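Local atomic coordinates of ABC transporter (Caldanaerobius, PDB entry 4G68), a protein that probably binds xylan-derived sugars as the extracellular solute-binding component of an ABC transporter in a thermophilic bacterium. Residues Phe99-Ala103 with Gly104-Gln108; Pro109-Ala113 with Gly114-Gln118; Ala409-Ala413 with Lys414-Pro418. All coordinates share one frame; numbering follows the deposited sequence.

Contact 1. Residues Phe99-Ala103 with Gly104-Gln108; sequences FQTWA and GGFSQ
Trp-102 turns the edge of its six-membered ring onto one face of Phe-106, a T-shaped pair with centroids 5.0 Å apart and planes at 80°. The closest atom, Trp-102 CE3, stands 3.5 Å from Phe-106 CE2, above the phenyl plane and shifted toward its rim. Phe-106 CG lies anti to the backbone N (chi1 179°), which sends the ring back over the end of the strand. Along the phenyl edge, near its plane, sits Thr-101 OG1, 3.4 Å from CD2 of Phe-106. That hydroxyl also donates to Ser-107 OG at 2.7 Å, and Ser-107 OG donates in turn to Trp-102 O at 2.5 Å, unusually short, so its exact length should not be pressed. The two bonds tie the turn to Thr-101 and Trp-102. Gly-104 makes the reversal possible, since at its backbone angles a side chain would jam against Ala-103 O. With an alanine here instead of Phe-106, the indole edge would probably lose its aromatic mate and a gap would open beside Thr-101. Trp-102 also makes a cation-pi contact with Lys-83 of helix 79-91. Strand 98-102 pairs with strands 40-45 and 317-325, and the turn leads from its end directly into helix 108-112.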
loop_
_atom_site.group_PDB
_atom_site.type_symbol
_atom_site.label_atom_id
_atom_site.label_comp_id
_atom_site.label_asym_id
_atom_site.label_seq_id
_atom_site.Cartn_x
_atom_site.Cartn_y
_atom_site.Cartn_z
ATOM N N PHE C 99 -15.107 0.074 10.037
ATOM C CA PHE C 99 -14.508 -0.554 8.871
ATOM C C PHE C 99 -13.146 0.018 8.519
ATOM O O PHE C 99 -12.973 1.245 8.504
ATOM C CB PHE C 99 -15.467 -0.525 7.650
ATOM C CG PHE C 99 -15.764 0.854 7.092
ATOM C CD1 PHE C 99 -15.005 1.403 6.025
ATOM C CD2 PHE C 99 -16.837 1.580 7.581
ATOM C CE1 PHE C 99 -15.303 2.662 5.512
ATOM C CE2 PHE C 99 -17.143 2.827 7.070
ATOM C CZ PHE C 99 -16.389 3.363 6.022
ATOM N N GLN C 100 -12.210 -0.882 8.186
ATOM C CA GLN C 100 -10.908 -0.488 7.660
ATOM C C GLN C 100 -11.083 0.160 6.297
ATOM O O GLN C 100 -11.972 -0.233 5.549
ATOM C CB GLN C 100 -10.030 -1.739 7.513
ATOM C CG GLN C 100 -8.614 -1.489 6.943
ATOM C CD GLN C 100 -7.712 -2.750 7.012
ATOM O OE1 GLN C 100 -8.171 -3.812 7.396
ATOM N NE2 GLN C 100 -6.438 -2.626 6.607
ATOM N N THR C 101 -10.290 1.181 5.983
ATOM C CA THR C 101 -10.382 1.787 4.637
ATOM C C THR C 101 -9.011 2.357 4.212
ATOM O O THR C 101 -8.014 2.239 4.974
ATOM C CB THR C 101 -11.475 2.859 4.580
ATOM O OG1 THR C 101 -11.884 3.092 3.227
ATOM C CG2 THR C 101 -10.979 4.156 5.230
ATOM N N TRP C 102 -8.982 2.885 2.985
ATOM C CA TRP C 102 -7.879 3.666 2.452
ATOM C C TRP C 102 -8.339 5.072 2.384
ATOM O O TRP C 102 -9.342 5.400 1.758
ATOM C CB TRP C 102 -7.430 3.188 1.074
ATOM C CG TRP C 102 -6.865 1.787 1.147
ATOM C CD1 TRP C 102 -5.562 1.419 1.403
ATOM C CD2 TRP C 102 -7.605 0.539 0.997
ATOM N NE1 TRP C 102 -5.435 0.058 1.435
ATOM C CE2 TRP C 102 -6.633 -0.537 1.175
ATOM C CE3 TRP C 102 -8.931 0.217 0.731
ATOM C CZ2 TRP C 102 -6.993 -1.886 1.077
ATOM C CZ3 TRP C 102 -9.290 -1.129 0.606
ATOM C CH2 TRP C 102 -8.348 -2.162 0.789
ATOM N N ALA C 103 -7.625 5.918 3.091
ATOM C CA ALA C 103 -8.007 7.321 3.205
ATOM C C ALA C 103 -7.675 8.043 1.918
ATOM O O ALA C 103 -6.857 7.552 1.119
ATOM C CB ALA C 103 -7.269 7.964 4.355
ATOM N N GLY C 104 -8.283 9.221 1.752
ATOM C CA GLY C 104 -8.124 10.001 0.537
ATOM C C GLY C 104 -9.198 9.649 -0.480
ATOM O O GLY C 104 -10.370 9.445 -0.113
ATOM N N GLY C 105 -8.792 9.639 -1.754
ATOM C CA GLY C 105 -9.659 9.281 -2.920
ATOM C C GLY C 105 -10.577 8.071 -2.862
ATOM O O GLY C 105 -11.751 8.178 -3.273
ATOM N N PHE C 106 -10.077 6.936 -2.353
ATOM C CA PHE C 106 -10.895 5.713 -2.230
ATOM C C PHE C 106 -12.083 5.957 -1.334
ATOM O O PHE C 106 -13.165 5.428 -1.560
ATOM C CB PHE C 106 -10.064 4.615 -1.608
ATOM C CG PHE C 106 -10.799 3.301 -1.407
ATOM C CD1 PHE C 106 -10.800 2.333 -2.422
ATOM C CD2 PHE C 106 -11.415 2.987 -0.180
ATOM C CE1 PHE C 106 -11.456 1.098 -2.241
ATOM C CE2 PHE C 106 -12.036 1.744 0.005
ATOM C CZ PHE C 106 -12.045 0.801 -1.016
ATOM N N SER C 107 -11.874 6.705 -0.252
ATOM C CA SER C 107 -12.981 6.906 0.687
ATOM C C SER C 107 -13.792 8.189 0.398
ATOM O O SER C 107 -14.809 8.473 1.070
ATOM C CB SER C 107 -12.483 6.861 2.134
ATOM O OG SER C 107 -11.730 5.683 2.382
ATOM N N GLN C 108 -13.336 8.978 -0.578
ATOM C CA GLN C 108 -13.986 10.283 -0.807
ATOM C C GLN C 108 -15.499 10.106 -1.119
ATOM O O GLN C 108 -16.310 10.804 -0.522
ATOM C CB GLN C 108 -13.270 11.113 -1.883
ATOM C CG GLN C 108 -13.686 12.583 -1.880
ATOM C CD GLN C 108 -13.113 13.399 -3.047
ATOM O OE1 GLN C 108 -12.250 12.937 -3.803
ATOM N NE2 GLN C 108 -13.602 14.629 -3.193
#

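Contact 2. Residues Pro109-Ala113 with Gly114-Gln118; sequences PFVEA and GKVLQ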
loop_
_atom_site.group_PDB
_atom_site.type_symbol
_atom_site.label_atom_id
_atom_site.label_comp_id
_atom_site.label_asym_id
_atom_site.label_seq_id
_atom_site.Cartn_x
_atom_site.Cartn_y
_atom_site.Cartn_z
ATOM N N PRO C 109 -15.851 9.160 -2.026
ATOM C CA PRO C 109 -17.261 8.861 -2.353
ATOM C C PRO C 109 -18.133 8.547 -1.149
ATOM O O PRO C 109 -19.275 9.061 -1.075
ATOM C CB PRO C 109 -17.167 7.599 -3.233
ATOM C CG PRO C 109 -15.825 7.705 -3.884
ATOM C CD PRO C 109 -14.931 8.345 -2.862
ATOM N N PHE C 110 -17.632 7.699 -0.241
ATOM C CA PHE C 110 -18.365 7.356 1.011
ATOM C C PHE C 110 -18.645 8.612 1.841
ATOM O O PHE C 110 -19.708 8.775 2.445
ATOM C CB PHE C 110 -17.565 6.410 1.921
ATOM C CG PHE C 110 -16.896 5.245 1.216
ATOM C CD1 PHE C 110 -17.437 4.675 0.058
ATOM C CD2 PHE C 110 -15.744 4.665 1.774
ATOM C CE1 PHE C 110 -16.803 3.593 -0.572
ATOM C CE2 PHE C 110 -15.107 3.583 1.159
ATOM C CZ PHE C 110 -15.645 3.041 -0.014
ATOM N N VAL C 111 -17.644 9.481 1.903
ATOM C CA VAL C 111 -17.723 10.659 2.730
ATOM C C VAL C 111 -18.721 11.591 2.100
ATOM O O VAL C 111 -19.623 12.044 2.793
ATOM C CB VAL C 111 -16.342 11.354 2.949
ATOM C CG1 VAL C 111 -16.550 12.668 3.676
ATOM C CG2 VAL C 111 -15.446 10.409 3.752
ATOM N N GLU C 112 -18.583 11.834 0.790
ATOM C CA GLU C 112 -19.496 12.744 0.076
ATOM C C GLU C 112 -20.948 12.268 0.045
ATOM O O GLU C 112 -21.879 13.078 0.040
ATOM C CB GLU C 112 -18.994 13.002 -1.341
ATOM C CG GLU C 112 -17.712 13.827 -1.344
ATOM C CD GLU C 112 -17.400 14.414 -2.713
ATOM O OE1 GLU C 112 -18.051 13.988 -3.714
ATOM O OE2 GLU C 112 -16.519 15.318 -2.782
ATOM N N ALA C 113 -21.141 10.958 0.045
ATOM C CA ALA C 113 -22.491 10.385 0.073
ATOM C C ALA C 113 -23.158 10.424 1.450
ATOM O O ALA C 113 -24.254 9.897 1.590
ATOM C CB ALA C 113 -22.474 8.948 -0.438
ATOM N N GLY C 114 -22.500 10.999 2.455
ATOM C CA GLY C 114 -23.068 11.103 3.834
ATOM C C GLY C 114 -23.071 9.783 4.601
ATOM O O GLY C 114 -23.896 9.561 5.515
ATOM N N LYS C 115 -22.182 8.874 4.201
ATOM C CA LYS C 115 -22.176 7.493 4.757
ATOM C C LYS C 115 -21.189 7.302 5.885
ATOM O O LYS C 115 -21.164 6.216 6.503
ATOM C CB LYS C 115 -21.796 6.474 3.689
ATOM C CG LYS C 115 -22.577 6.622 2.419
ATOM C CD LYS C 115 -24.058 6.394 2.645
ATOM C CE LYS C 115 -24.651 6.359 1.249
ATOM N NZ LYS C 115 -26.035 5.983 1.322
ATOM N N VAL C 116 -20.383 8.345 6.151
ATOM C CA VAL C 116 -19.350 8.287 7.226
ATOM C C VAL C 116 -19.543 9.355 8.312
ATOM O O VAL C 116 -19.686 10.556 7.999
ATOM C CB VAL C 116 -17.935 8.411 6.622
ATOM C CG1 VAL C 116 -16.879 8.160 7.676
ATOM C CG2 VAL C 116 -17.734 7.413 5.469
ATOM N N LEU C 117 -19.509 8.907 9.563
ATOM C CA LEU C 117 -19.599 9.764 10.774
ATOM C C LEU C 117 -18.431 10.727 10.872
ATOM O O LEU C 117 -17.279 10.272 10.855
ATOM C CB LEU C 117 -19.660 8.914 12.076
ATOM C CG LEU C 117 -19.892 9.768 13.346
ATOM C CD1 LEU C 117 -21.213 10.541 13.237
ATOM C CD2 LEU C 117 -19.873 8.981 14.657
ATOM N N GLN C 118 -18.730 12.029 10.937
ATOM C CA GLN C 118 -17.723 13.075 11.202
ATOM C C GLN C 118 -17.183 12.965 12.631
ATOM O O GLN C 118 -17.948 12.808 13.611
ATOM C CB GLN C 118 -18.333 14.453 11.005
ATOM C CG GLN C 118 -17.328 15.594 10.982
ATOM C CD GLN C 118 -17.991 16.937 11.220
ATOM O OE1 GLN C 118 -19.173 17.128 10.857
ATOM N NE2 GLN C 118 -17.253 17.877 11.840
HETATM O O HOH W 1 -20.375 11.392 5.422
#
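Val-111 O is gripped twice where the helix ends: Gly-114 N donates to it at 3.1 Å, and a water donates at 2.8 Å. The Gly-114 N-H comes from well above the carbonyl plane, 56° out of it. The same water accepts from Val-116 N at 3.1 Å and thereby bridges the last helical turn to the chain that leaves it. The second backbone bond of this Schellman motif, Lys-115 N to Phe-110 O at 3.0 Å, meets its carbonyl almost head-on, with a C=O...donor angle of 172°. Gly-114 supplies the positive phi (74°) that turns both N-H groups back, a conformation that favours glycine. Beyond the turn Val-116 points back at the helix. Its CG2, anti to the carbonyl carbon, reaches Phe-110 CB at 3.7 Å and lies more loosely against Val-111 CG2 at 4.1 Å. Lys-115 bends at its second torsion, and its CG rests 3.7 Å from Ala-113 CB. Phe-110 and Lys-115 lean on Ile-90 of helix 79-91, whereas Val-111 and Val-116 pack on Tyr-146 of strand 144-160. Past the turn, Lys-115 makes a backbone hydrogen bond with Ala-327, just beyond strand 317-325, and Leu-117 with Val-325, its last residue.

Contact 3. Residues Ala409-Ala413 with Lys414-Pro418; sequences AQLFA and KQITP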
loop_
_atom_site.group_PDB
_atom_site.type_symbol
_atom_site.label_atom_id
_atom_site.label_comp_id
_atom_site.label_asym_id
_atom_site.label_seq_id
_atom_site.Cartn_x
_atom_site.Cartn_y
_atom_site.Cartn_z
ATOM N N ALA C 409 -2.278 -2.850 -16.857
ATOM C CA ALA C 409 -2.229 -4.306 -17.072
ATOM C C ALA C 409 -1.884 -4.593 -18.555
ATOM O O ALA C 409 -0.945 -5.308 -18.836
ATOM C CB ALA C 409 -3.518 -4.990 -16.638
ATOM N N GLN C 410 -2.552 -3.893 -19.471
ATOM C CA GLN C 410 -2.281 -4.013 -20.921
ATOM C C GLN C 410 -0.854 -3.613 -21.389
ATOM O O GLN C 410 -0.355 -4.144 -22.411
ATOM C CB GLN C 410 -3.320 -3.187 -21.654
ATOM C CG GLN C 410 -4.666 -3.859 -21.647
ATOM C CD GLN C 410 -5.814 -2.885 -21.590
ATOM O OE1 GLN C 410 -5.909 -1.907 -22.373
ATOM N NE2 GLN C 410 -6.702 -3.144 -20.655
ATOM N N LEU C 411 -0.207 -2.712 -20.649
ATOM C CA LEU C 411 1.236 -2.475 -20.798
ATOM C C LEU C 411 2.078 -3.711 -20.468
ATOM O O LEU C 411 2.962 -4.101 -21.261
ATOM C CB LEU C 411 1.726 -1.289 -19.942
ATOM C CG LEU C 411 1.360 0.137 -20.365
ATOM C CD1 LEU C 411 1.795 1.128 -19.275
ATOM C CD2 LEU C 411 1.983 0.504 -21.715
ATOM N N PHE C 412 1.843 -4.310 -19.294
ATOM C CA PHE C 412 2.561 -5.551 -18.914
ATOM C C PHE C 412 2.352 -6.671 -19.959
ATOM O O PHE C 412 3.224 -7.568 -20.139
ATOM C CB PHE C 412 2.093 -6.052 -17.564
ATOM C CG PHE C 412 2.747 -5.364 -16.377
ATOM C CD1 PHE C 412 2.085 -4.287 -15.687
ATOM C CD2 PHE C 412 4.018 -5.745 -15.949
ATOM C CE1 PHE C 412 2.675 -3.680 -14.581
ATOM C CE2 PHE C 412 4.609 -5.149 -14.841
ATOM C CZ PHE C 412 3.948 -4.093 -14.161
ATOM N N ALA C 413 1.189 -6.624 -20.610
ATOM C CA ALA C 413 0.699 -7.736 -21.458
ATOM C C ALA C 413 1.146 -7.519 -22.868
ATOM O O ALA C 413 0.896 -8.353 -23.733
ATOM C CB ALA C 413 -0.820 -7.823 -21.433
ATOM N N LYS C 414 1.796 -6.383 -23.102
ATOM C CA LYS C 414 2.300 -6.029 -24.437
ATOM C C LYS C 414 1.143 -5.902 -25.449
ATOM O O LYS C 414 1.343 -6.147 -26.651
ATOM C CB LYS C 414 3.332 -7.071 -24.911
ATOM C CG LYS C 414 4.579 -7.200 -24.042
ATOM C CD LYS C 414 5.468 -5.967 -24.153
ATOM C CE LYS C 414 6.299 -6.053 -25.422
ATOM N NZ LYS C 414 7.161 -4.861 -25.617
ATOM N N GLN C 415 -0.047 -5.519 -24.944
ATOM C CA GLN C 415 -1.263 -5.310 -25.766
ATOM C C GLN C 415 -1.555 -3.833 -26.078
ATOM O O GLN C 415 -2.323 -3.519 -26.997
ATOM C CB GLN C 415 -2.489 -5.945 -25.126
ATOM C CG GLN C 415 -2.428 -7.454 -25.029
ATOM C CD GLN C 415 -3.536 -8.018 -24.171
ATOM O OE1 GLN C 415 -4.652 -7.478 -24.158
ATOM N NE2 GLN C 415 -3.237 -9.124 -23.468
ATOM N N ILE C 416 -0.961 -2.929 -25.305
ATOM C CA ILE C 416 -0.972 -1.537 -25.660
ATOM C C ILE C 416 0.469 -1.031 -25.792
ATOM O O ILE C 416 1.378 -1.573 -25.159
ATOM C CB ILE C 416 -1.820 -0.738 -24.616
ATOM C CG1 ILE C 416 -2.202 0.641 -25.156
ATOM C CG2 ILE C 416 -1.167 -0.692 -23.230
ATOM C CD1 ILE C 416 -3.477 1.173 -24.552
ATOM N N THR C 417 0.676 -0.051 -26.673
ATOM C CA THR C 417 1.915 0.747 -26.722
ATOM C C THR C 417 1.893 1.848 -25.647
ATOM O O THR C 417 0.803 2.238 -25.191
ATOM C CB THR C 417 2.070 1.416 -28.113
ATOM O OG1 THR C 417 0.966 2.304 -28.349
ATOM C CG2 THR C 417 2.094 0.335 -29.245
ATOM N N PRO C 418 3.087 2.379 -25.253
ATOM C CA PRO C 418 3.164 3.558 -24.346
ATOM C C PRO C 418 2.385 4.775 -24.830
ATOM O O PRO C 418 1.773 5.464 -24.032
ATOM C CB PRO C 418 4.648 3.901 -24.362
ATOM C CG PRO C 418 5.330 2.592 -24.596
ATOM C CD PRO C 418 4.434 1.833 -25.543
#
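Ile-416 lays its CG2 methyl across the last turn of the helix, 3.4 Å from Leu-411 N and 3.7 Å from Leu-411 CD2. The methyl sits between its own backbone N and carbonyl carbon, with CG1 anti to the N (chi1 -163°), and from there it also meets Gln-410 CB at 3.7 Å. Directly beside this apolar patch, Gln-410 O takes two backbone donors. Gln-415 N approaches nearly straight on at 2.9 Å, while Ile-416 N, at 3.2 Å, comes from above the carbonyl plane, 60° out of it. Lys-414 N donates to Leu-411 O, completing a Schellman motif. Lys-414 adopts the positive phi (62°) without being glycine, which brings its CB to 3.0 Å from Ala-413 O, the closeness that makes such a phi less favourable for other residues. The extended Gln-415 runs back along Ala-413, its NE2 3.4 Å from Ala-413 CB. Thr-417 then opens the next helix as N-cap, its OG1 accepting from Glu-420 N, and Leu-411 also packs on Tyr-421 of that helix. The chemistry is thus mixed: backbone N-H groups satisfy the Gln-410 and Leu-411 carbonyls where helix 398-412 stops, while the buried side chains of Leu-411 and Ile-416 pack together across the turn, and both set the chain's course toward helix 418-429.

How the contacts relate
The three contacts follow one another along the chain, but only the first two are neighbours. Contact 1 takes the chain from strand 98-102 toward helix 108-112, and contact 2 ends that helix, with their centres 10 Å apart. They touch through Phe-110, whose ring packs near Thr-101 and Phe-99, so helix 108-112 is folded back against the strand it follows. Both also meet helix 79-91 and strand 317-325. Contact 3, far later in sequence, joins helices 398-412 and 418-429; its centre lies about 29 Å from that of contact 1 and about 36 Å from that of contact 2. This separation is consistent with opposite lobes of the two-lobed solute-binding fold.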